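Long-range contacts in DNA polymerase (Pyrobaculum calidifontis, PDB 5MDN), which probably catalyses template-directed DNA synthesis, adding deoxyribonucleotides from their triphosphates to a growing strand with release of diphosphate: residues A[16-21]-A[33-39]; A[1-5]-A[30-34]; A[636-641]-A[653-658]. One frame throughout, in Å; residues are numbered along the deposited sequence.

Interaction 1. Residues A[16-21]-A[33-39]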
# COMPACT_ATOMS: atom_id res chain seq x y z
N VAL A 16 32.11 0.60 -14.68
CA VAL A 16 31.61 1.96 -14.53
C VAL A 16 30.09 1.92 -14.53
O VAL A 16 29.48 1.45 -15.49
CB VAL A 16 32.13 2.91 -15.63
CG1 VAL A 16 32.26 2.19 -16.96
CG2 VAL A 16 31.22 4.12 -15.77
N PRO A 17 29.43 2.40 -13.47
CA PRO A 17 27.97 2.29 -13.40
C PRO A 17 27.29 3.32 -14.27
O PRO A 17 27.72 4.47 -14.37
CB PRO A 17 27.67 2.52 -11.91
CG PRO A 17 28.78 3.41 -11.46
CD PRO A 17 30.00 3.04 -12.28
N GLU A 18 26.20 2.90 -14.92
CA GLU A 18 25.51 3.70 -15.92
C GLU A 18 24.03 3.75 -15.58
O GLU A 18 23.37 2.70 -15.52
CB GLU A 18 25.75 3.11 -17.31
CG GLU A 18 25.05 3.83 -18.42
CD GLU A 18 25.34 3.20 -19.78
OE1 GLU A 18 26.53 3.16 -20.17
OE2 GLU A 18 24.39 2.76 -20.45
N VAL A 19 23.50 4.96 -15.37
CA VAL A 19 22.10 5.15 -14.99
C VAL A 19 21.25 5.34 -16.25
O VAL A 19 21.60 6.14 -17.12
CB VAL A 19 21.94 6.34 -14.04
CG1 VAL A 19 20.49 6.49 -13.61
CG2 VAL A 19 22.85 6.19 -12.84
N ARG A 20 20.14 4.61 -16.33
CA ARG A 20 19.19 4.74 -17.43
C ARG A 20 17.84 5.21 -16.89
O ARG A 20 17.39 4.76 -15.83
CB ARG A 20 19.02 3.41 -18.17
CG ARG A 20 20.31 2.80 -18.66
CD ARG A 20 20.07 1.89 -19.85
NE ARG A 20 21.31 1.40 -20.43
CZ ARG A 20 21.88 0.24 -20.12
NH1 ARG A 20 21.30 -0.56 -19.22
NH2 ARG A 20 23.01 -0.13 -20.69
N VAL A 21 17.20 6.12 -17.62
CA VAL A 21 15.88 6.63 -17.27
C VAL A 21 15.01 6.56 -18.52
O VAL A 21 15.34 7.16 -19.55
CB VAL A 21 15.92 8.07 -16.73
CG1 VAL A 21 14.61 8.42 -16.06
CG2 VAL A 21 17.08 8.25 -15.76
N LEU A 33 17.13 8.03 -21.45
CA LEU A 33 18.21 8.95 -21.14
C LEU A 33 19.24 8.24 -20.29
O LEU A 33 18.90 7.47 -19.39
CB LEU A 33 17.69 10.20 -20.42
CG LEU A 33 17.26 11.39 -21.30
CD1 LEU A 33 16.17 11.00 -22.28
CD2 LEU A 33 16.81 12.55 -20.42
N VAL A 34 20.52 8.51 -20.57
CA VAL A 34 21.61 7.78 -19.94
C VAL A 34 22.64 8.75 -19.37
O VAL A 34 22.85 9.85 -19.89
CB VAL A 34 22.26 6.80 -20.96
CG1 VAL A 34 23.28 7.51 -21.84
CG2 VAL A 34 22.87 5.63 -20.24
N ASP A 35 23.25 8.34 -18.25
CA ASP A 35 24.31 9.11 -17.61
C ASP A 35 25.37 8.14 -17.10
O ASP A 35 25.07 7.27 -16.28
CB ASP A 35 23.77 9.96 -16.45
CG ASP A 35 24.71 11.08 -16.06
OD1 ASP A 35 25.93 10.97 -16.34
OD2 ASP A 35 24.24 12.07 -15.47
N ARG A 36 26.60 8.30 -17.59
CA ARG A 36 27.71 7.46 -17.17
C ARG A 36 28.61 8.14 -16.14
O ARG A 36 29.46 7.46 -15.55
CB ARG A 36 28.54 7.05 -18.39
CG ARG A 36 27.72 6.43 -19.50
CD ARG A 36 28.60 5.92 -20.64
NE ARG A 36 27.80 5.35 -21.72
CZ ARG A 36 27.18 6.06 -22.65
NH1 ARG A 36 27.26 7.39 -22.65
NH2 ARG A 36 26.47 5.45 -23.59
N ARG A 37 28.46 9.44 -15.92
CA ARG A 37 29.40 10.19 -15.10
C ARG A 37 29.07 10.17 -13.61
O ARG A 37 29.97 10.44 -12.80
CB ARG A 37 29.47 11.64 -15.61
CG ARG A 37 30.18 11.70 -16.96
CD ARG A 37 30.42 13.11 -17.47
NE ARG A 37 31.18 13.06 -18.72
CZ ARG A 37 30.62 13.01 -19.93
NH1 ARG A 37 29.30 13.02 -20.06
NH2 ARG A 37 31.39 12.96 -21.01
N PHE A 38 27.83 9.88 -13.22
CA PHE A 38 27.49 9.80 -11.81
C PHE A 38 28.09 8.54 -11.18
O PHE A 38 28.26 7.51 -11.84
CB PHE A 38 25.98 9.81 -11.62
CG PHE A 38 25.54 9.99 -10.19
CD1 PHE A 38 25.63 11.23 -9.58
CD2 PHE A 38 25.05 8.92 -9.47
CE1 PHE A 38 25.24 11.39 -8.26
CE2 PHE A 38 24.65 9.08 -8.15
CZ PHE A 38 24.75 10.32 -7.55
N ARG A 39 28.40 8.63 -9.89
CA ARG A 39 29.02 7.53 -9.16
C ARG A 39 28.50 7.50 -7.73
O ARG A 39 28.21 8.56 -7.16
CB ARG A 39 30.56 7.64 -9.16
CG ARG A 39 31.15 7.59 -10.56
CD ARG A 39 32.59 7.11 -10.58
NE ARG A 39 32.86 6.34 -11.79
CZ ARG A 39 32.97 6.86 -13.01
NH1 ARG A 39 32.83 8.17 -13.20
NH2 ARG A 39 33.21 6.08 -14.05

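Interaction 2. Residues A[1-5]-A[30-34]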
# COMPACT_ATOMS: atom_id res chain seq x y z
N MET A 1 14.95 19.34 -24.14
CA MET A 1 13.78 18.48 -24.25
C MET A 1 13.05 18.35 -22.90
O MET A 1 13.62 18.62 -21.85
CB MET A 1 14.18 17.10 -24.78
CG MET A 1 15.11 16.31 -23.87
SD MET A 1 15.41 14.63 -24.44
CE MET A 1 13.83 13.87 -24.10
N ARG A 2 11.79 17.92 -22.96
CA ARG A 2 10.98 17.62 -21.78
C ARG A 2 10.67 16.12 -21.80
O ARG A 2 10.36 15.56 -22.85
CB ARG A 2 9.71 18.48 -21.78
CG ARG A 2 8.94 18.40 -23.10
CD ARG A 2 7.71 19.30 -23.16
NE ARG A 2 6.82 18.91 -24.25
CZ ARG A 2 5.57 19.33 -24.40
NH1 ARG A 2 5.06 20.18 -23.52
NH2 ARG A 2 4.84 18.92 -25.42
N PHE A 3 10.75 15.47 -20.63
CA PHE A 3 11.06 14.05 -20.62
C PHE A 3 10.00 13.17 -19.96
O PHE A 3 9.65 12.13 -20.53
CB PHE A 3 12.42 13.80 -19.94
CG PHE A 3 12.79 12.36 -19.89
CD1 PHE A 3 12.71 11.57 -21.03
CD2 PHE A 3 13.23 11.78 -18.72
CE1 PHE A 3 13.05 10.24 -21.00
CE2 PHE A 3 13.57 10.45 -18.67
CZ PHE A 3 13.48 9.68 -19.82
N TRP A 4 9.54 13.49 -18.74
CA TRP A 4 8.57 12.66 -18.03
C TRP A 4 9.07 11.23 -17.80
O TRP A 4 8.89 10.37 -18.66
CB TRP A 4 7.24 12.59 -18.79
CG TRP A 4 6.17 11.84 -18.07
CD1 TRP A 4 5.94 10.49 -18.12
CD2 TRP A 4 5.18 12.37 -17.19
NE1 TRP A 4 4.88 10.15 -17.33
CE2 TRP A 4 4.39 11.29 -16.74
CE3 TRP A 4 4.88 13.66 -16.73
CZ2 TRP A 4 3.33 11.46 -15.86
CZ3 TRP A 4 3.83 13.82 -15.86
CH2 TRP A 4 3.07 12.73 -15.43
N PRO A 5 9.67 10.94 -16.64
CA PRO A 5 10.26 9.60 -16.43
C PRO A 5 9.21 8.58 -16.01
O PRO A 5 8.38 8.85 -15.14
CB PRO A 5 11.28 9.84 -15.32
CG PRO A 5 11.47 11.33 -15.26
CD PRO A 5 10.13 11.89 -15.62
N ARG A 30 8.69 7.23 -26.95
CA ARG A 30 9.35 6.64 -25.80
C ARG A 30 10.85 6.59 -26.05
O ARG A 30 11.31 6.00 -27.03
CB ARG A 30 8.80 5.24 -25.52
CG ARG A 30 7.44 5.20 -24.82
CD ARG A 30 6.30 5.60 -25.76
NE ARG A 30 5.01 5.63 -25.08
CZ ARG A 30 4.27 6.72 -24.92
NH1 ARG A 30 4.70 7.88 -25.39
NH2 ARG A 30 3.11 6.66 -24.28
N VAL A 31 11.62 7.21 -25.15
CA VAL A 31 13.07 7.31 -25.28
C VAL A 31 13.70 6.91 -23.96
O VAL A 31 13.02 6.65 -22.97
CB VAL A 31 13.53 8.73 -25.69
CG1 VAL A 31 12.87 9.16 -26.99
CG2 VAL A 31 13.23 9.72 -24.57
N VAL A 32 15.03 6.84 -23.96
CA VAL A 32 15.80 6.48 -22.77
C VAL A 32 16.97 7.46 -22.64
O VAL A 32 17.71 7.69 -23.60
CB VAL A 32 16.30 5.02 -22.82
CG1 VAL A 32 16.96 4.72 -24.16
CG2 VAL A 32 17.24 4.73 -21.67
N LEU A 33 17.13 8.03 -21.45
CA LEU A 33 18.21 8.95 -21.14
C LEU A 33 19.24 8.24 -20.29
O LEU A 33 18.90 7.47 -19.39
CB LEU A 33 17.69 10.20 -20.42
CG LEU A 33 17.26 11.39 -21.30
CD1 LEU A 33 16.17 11.00 -22.28
CD2 LEU A 33 16.81 12.55 -20.42
N VAL A 34 20.52 8.51 -20.57
CA VAL A 34 21.61 7.78 -19.94
C VAL A 34 22.64 8.75 -19.37
O VAL A 34 22.85 9.85 -19.89
CB VAL A 34 22.26 6.80 -20.96
CG1 VAL A 34 23.28 7.51 -21.84
CG2 VAL A 34 22.87 5.63 -20.24

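Interaction 3. Residues A[636-641]-A[653-658]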
# COMPACT_ATOMS: atom_id res chain seq x y z
N ASN A 636 -24.60 -9.51 6.40
CA ASN A 636 -26.04 -9.72 6.55
C ASN A 636 -26.49 -9.31 7.95
O ASN A 636 -27.30 -8.39 8.10
CB ASN A 636 -26.43 -11.18 6.28
CG ASN A 636 -26.81 -11.42 4.83
OD1 ASN A 636 -27.97 -11.27 4.44
ND2 ASN A 636 -25.83 -11.82 4.02
N VAL A 637 -25.96 -9.98 8.99
CA VAL A 637 -26.23 -9.57 10.37
C VAL A 637 -25.86 -8.11 10.57
O VAL A 637 -26.64 -7.31 11.09
CB VAL A 637 -25.48 -10.48 11.36
CG1 VAL A 637 -25.31 -9.79 12.70
CG2 VAL A 637 -26.23 -11.79 11.54
N VAL A 638 -24.64 -7.73 10.16
CA VAL A 638 -24.25 -6.33 10.19
C VAL A 638 -25.19 -5.50 9.33
O VAL A 638 -25.64 -4.42 9.73
CB VAL A 638 -22.78 -6.17 9.76
CG1 VAL A 638 -22.46 -4.71 9.49
CG2 VAL A 638 -21.85 -6.73 10.83
N GLU A 639 -25.50 -5.99 8.13
CA GLU A 639 -26.38 -5.25 7.23
C GLU A 639 -27.82 -5.21 7.74
O GLU A 639 -28.53 -4.23 7.49
CB GLU A 639 -26.33 -5.87 5.83
CG GLU A 639 -26.98 -5.02 4.75
CD GLU A 639 -26.49 -5.37 3.36
OE1 GLU A 639 -25.59 -6.22 3.25
OE2 GLU A 639 -27.00 -4.78 2.39
N LEU A 640 -28.26 -6.24 8.46
CA LEU A 640 -29.60 -6.21 9.04
C LEU A 640 -29.67 -5.20 10.19
O LEU A 640 -30.66 -4.47 10.32
CB LEU A 640 -30.00 -7.60 9.53
CG LEU A 640 -30.42 -8.63 8.49
CD1 LEU A 640 -30.47 -10.02 9.11
CD2 LEU A 640 -31.77 -8.27 7.88
N ILE A 641 -28.63 -5.16 11.03
CA ILE A 641 -28.62 -4.23 12.16
C ILE A 641 -28.53 -2.79 11.66
O ILE A 641 -29.21 -1.90 12.18
CB ILE A 641 -27.48 -4.58 13.12
CG1 ILE A 641 -27.74 -5.94 13.78
CG2 ILE A 641 -27.32 -3.51 14.18
CD1 ILE A 641 -26.51 -6.58 14.37
N ARG A 653 -34.88 -9.10 13.69
CA ARG A 653 -34.34 -9.31 12.35
C ARG A 653 -33.18 -10.29 12.38
O ARG A 653 -33.11 -11.22 11.57
CB ARG A 653 -33.90 -7.98 11.74
CG ARG A 653 -35.04 -7.02 11.45
CD ARG A 653 -35.53 -7.12 10.01
NE ARG A 653 -34.60 -6.47 9.09
CZ ARG A 653 -34.56 -5.16 8.87
NH1 ARG A 653 -35.41 -4.36 9.50
NH2 ARG A 653 -33.69 -4.66 8.01
N VAL A 654 -32.24 -10.09 13.31
CA VAL A 654 -31.04 -10.93 13.38
C VAL A 654 -31.41 -12.36 13.78
O VAL A 654 -30.98 -13.33 13.14
CB VAL A 654 -30.01 -10.33 14.35
CG1 VAL A 654 -28.97 -11.37 14.73
CG2 VAL A 654 -29.34 -9.13 13.71
N VAL A 655 -32.22 -12.51 14.83
CA VAL A 655 -32.51 -13.85 15.34
C VAL A 655 -33.34 -14.65 14.34
O VAL A 655 -33.19 -15.87 14.24
CB VAL A 655 -33.22 -13.78 16.70
CG1 VAL A 655 -33.36 -15.17 17.31
CG2 VAL A 655 -32.46 -12.87 17.65
N LYS A 656 -34.20 -13.98 13.57
CA LYS A 656 -34.94 -14.69 12.53
C LYS A 656 -34.00 -15.16 11.43
O LYS A 656 -34.15 -16.28 10.92
CB LYS A 656 -36.05 -13.80 11.97
CG LYS A 656 -36.92 -14.49 10.94
CD LYS A 656 -38.08 -13.61 10.51
CE LYS A 656 -39.08 -14.41 9.68
NZ LYS A 656 -38.61 -14.61 8.28
N TYR A 657 -33.04 -14.32 11.04
CA TYR A 657 -32.08 -14.72 10.01
C TYR A 657 -31.17 -15.84 10.50
O TYR A 657 -30.94 -16.82 9.79
CB TYR A 657 -31.24 -13.51 9.58
CG TYR A 657 -30.09 -13.86 8.67
CD1 TYR A 657 -30.30 -14.20 7.34
CD2 TYR A 657 -28.78 -13.85 9.14
CE1 TYR A 657 -29.24 -14.52 6.51
CE2 TYR A 657 -27.72 -14.17 8.32
CZ TYR A 657 -27.96 -14.50 7.00
OH TYR A 657 -26.90 -14.82 6.18
N VAL A 658 -30.65 -15.71 11.72
CA VAL A 658 -29.76 -16.73 12.27
C VAL A 658 -30.51 -18.04 12.47
O VAL A 658 -29.91 -19.12 12.40
CB VAL A 658 -29.12 -16.22 13.58
CG1 VAL A 658 -28.26 -17.30 14.23
CG2 VAL A 658 -28.28 -14.98 13.31

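Interaction 1. Residues A[16-21]-A[33-39]
V19 and V21 pair with D35 and L33 through four backbone hydrogen bonds, the ladder of a beta hairpin made by strands 17-24 and 30-35. At the V19/D35 pair the two bonds measure 2.9 Å (V19 N to D35 O) and 3.0 Å (D35 N to V19 O). At V21/L33 both are 2.8 Å, V21 N to L33 O and L33 N to V21 O. Between these hydrogen-bonded pairs lies the non-hydrogen-bonded pair R20/V34, and the short strand axes run at 162°, close to antiparallel. V19, V21, L33 and D35 point to one face of the sheet, R20 and V34 to the other.

E18 leads the side-chain contacts. With CG anti to the backbone N (chi1 178°) and the chain extended, its carboxylate reaches across V34, whose CG2 lies 3.4 Å from E18 CG. The carboxylate then meets two arginines. R36 lies alongside it, and the weak bond from R36 NE to E18 OE1 is bent to 122° at the hydrogen, the two planar groups standing nearly perpendicular; R36 NH1 has a further salt bridge to E148. R20 NH2 forms a salt bridge with E18 OE2.

Outside this shell, V34 shares backbone bonds with Y147 and V149 of strand 144-155, the neighbour of 30-35 in a five-stranded mixed sheet, and Y115 and Y119 of helix 115-123 pack on V19. Where the strand ends, D35 divides its carboxylate: OD2 bonds to the hydroxyl of Y119, while OD1 accepts from R37 N at 3.0 Å in an Asx turn.

Interaction 2. Residues A[1-5]-A[30-34]
F3 lays its ring against L33 and V31, and this is the tightly packed half of a wholly apolar contact between the N-terminal segment and strand 30-35. Both methyls of L33 stand over the same ring face. CD1 is 3.9 Å from the centroid of the F3 ring and 28° off its normal, which meets the geometry of a CH-pi contact, while L33 CD2 sits over the ring centre, 4.0 Å above the F3 plane. V31 arrives differently: its CG2 lies at the ring edge, near the ring plane, 3.6 Å from F3 CE1. One aromatic group is therefore met over a face by a leucine and at an edge by a valine two residues earlier on the same strand. The backbones remain well apart, F3 CA and V31 CA being 8.4 Å from each other, so the side chain has to bridge the gap; it does so with CG opposite the backbone N (chi1 180°).

M1 supplies the looser half. Its chain folds at the last torsion (chi3 -72°), which brings the terminal methyl over toward the strand. That methyl, CE, stops 4.1 Å from L33 CD1 and 4.2 Å from V31 CG2, at wider spacing than the F3 contacts. M1 is also partly exposed, whereas F3, V31 and L33 are buried.

The surroundings are mostly beta strands. The backbone of F3 bonds to V24 of strand 17-24 and that of M1 to V133 of strand 131-141, while the F3 side chain also touches V21, V133 and W152. The N-terminal segment thus packs against strands 17-24, 30-35, 131-141 and 144-155 of one mixed sheet, just ahead of strand 5-12, which carries the magnesium ligand D7.

Interaction 3. Residues A[636-641]-A[653-658]
L640 and Y657 pack between the two helices of a helical hairpin, in which helices 628-643 and 647-666 run antiparallel. The local axes make an angle of 152° and approach to 9.6 Å, a separation bridged by side chains. In family B polymerases the helices that follow the palm form the thumb, and this pair is probably part of it.

L640 loses more surface here than any other residue and divides its two methyls between partners. CD1 rests 3.6 Å from Y657 CB, the two side chains crossing at about a right angle. CD2 lies 3.6 Å from R653 NE, and the L640 carbonyl O lies over one face of the same guanidinium; the charge of R653 is engaged by E649 on its own helix.

Y657, with CG anti to the backbone N (chi1 171°), extends its ring toward N636. These side chains cross at about a right angle with their planes nearly parallel, 7° apart, and N636 CB approaches the ring obliquely, 3.7 Å from Y657 CZ. V637 CG2 approaches the same ring obliquely at CD2.

A755 and I752 of helix 743-756 add to the packing on V637 and V658, so a third helix borders the pair. Beside the L640 contacts, V654 turns one methyl to two partners: its CG2 lies 4.2 Å from V637 CG1 and 3.6 Å from I641 CG1.

Interactions 1 and 2 share strand 30-35 and meet at L33, yet use it in different ways. In interaction 1 its backbone edge pairs with strand 17-24, and a salt-bridge network of E18, R20 and R36 lies along one face of the hairpin. Interaction 2 uses only side chains of the strand, and three of its four touching residues are buried. V21 joins the two, since its carbonyl O lies beside the F3 ring. Interaction 3 is remote, its centre about 63 Å from that of interaction 1 and on the opposite side of the chain's centre. It too is partly buried, but it joins helices through side-chain packing instead of a backbone ladder.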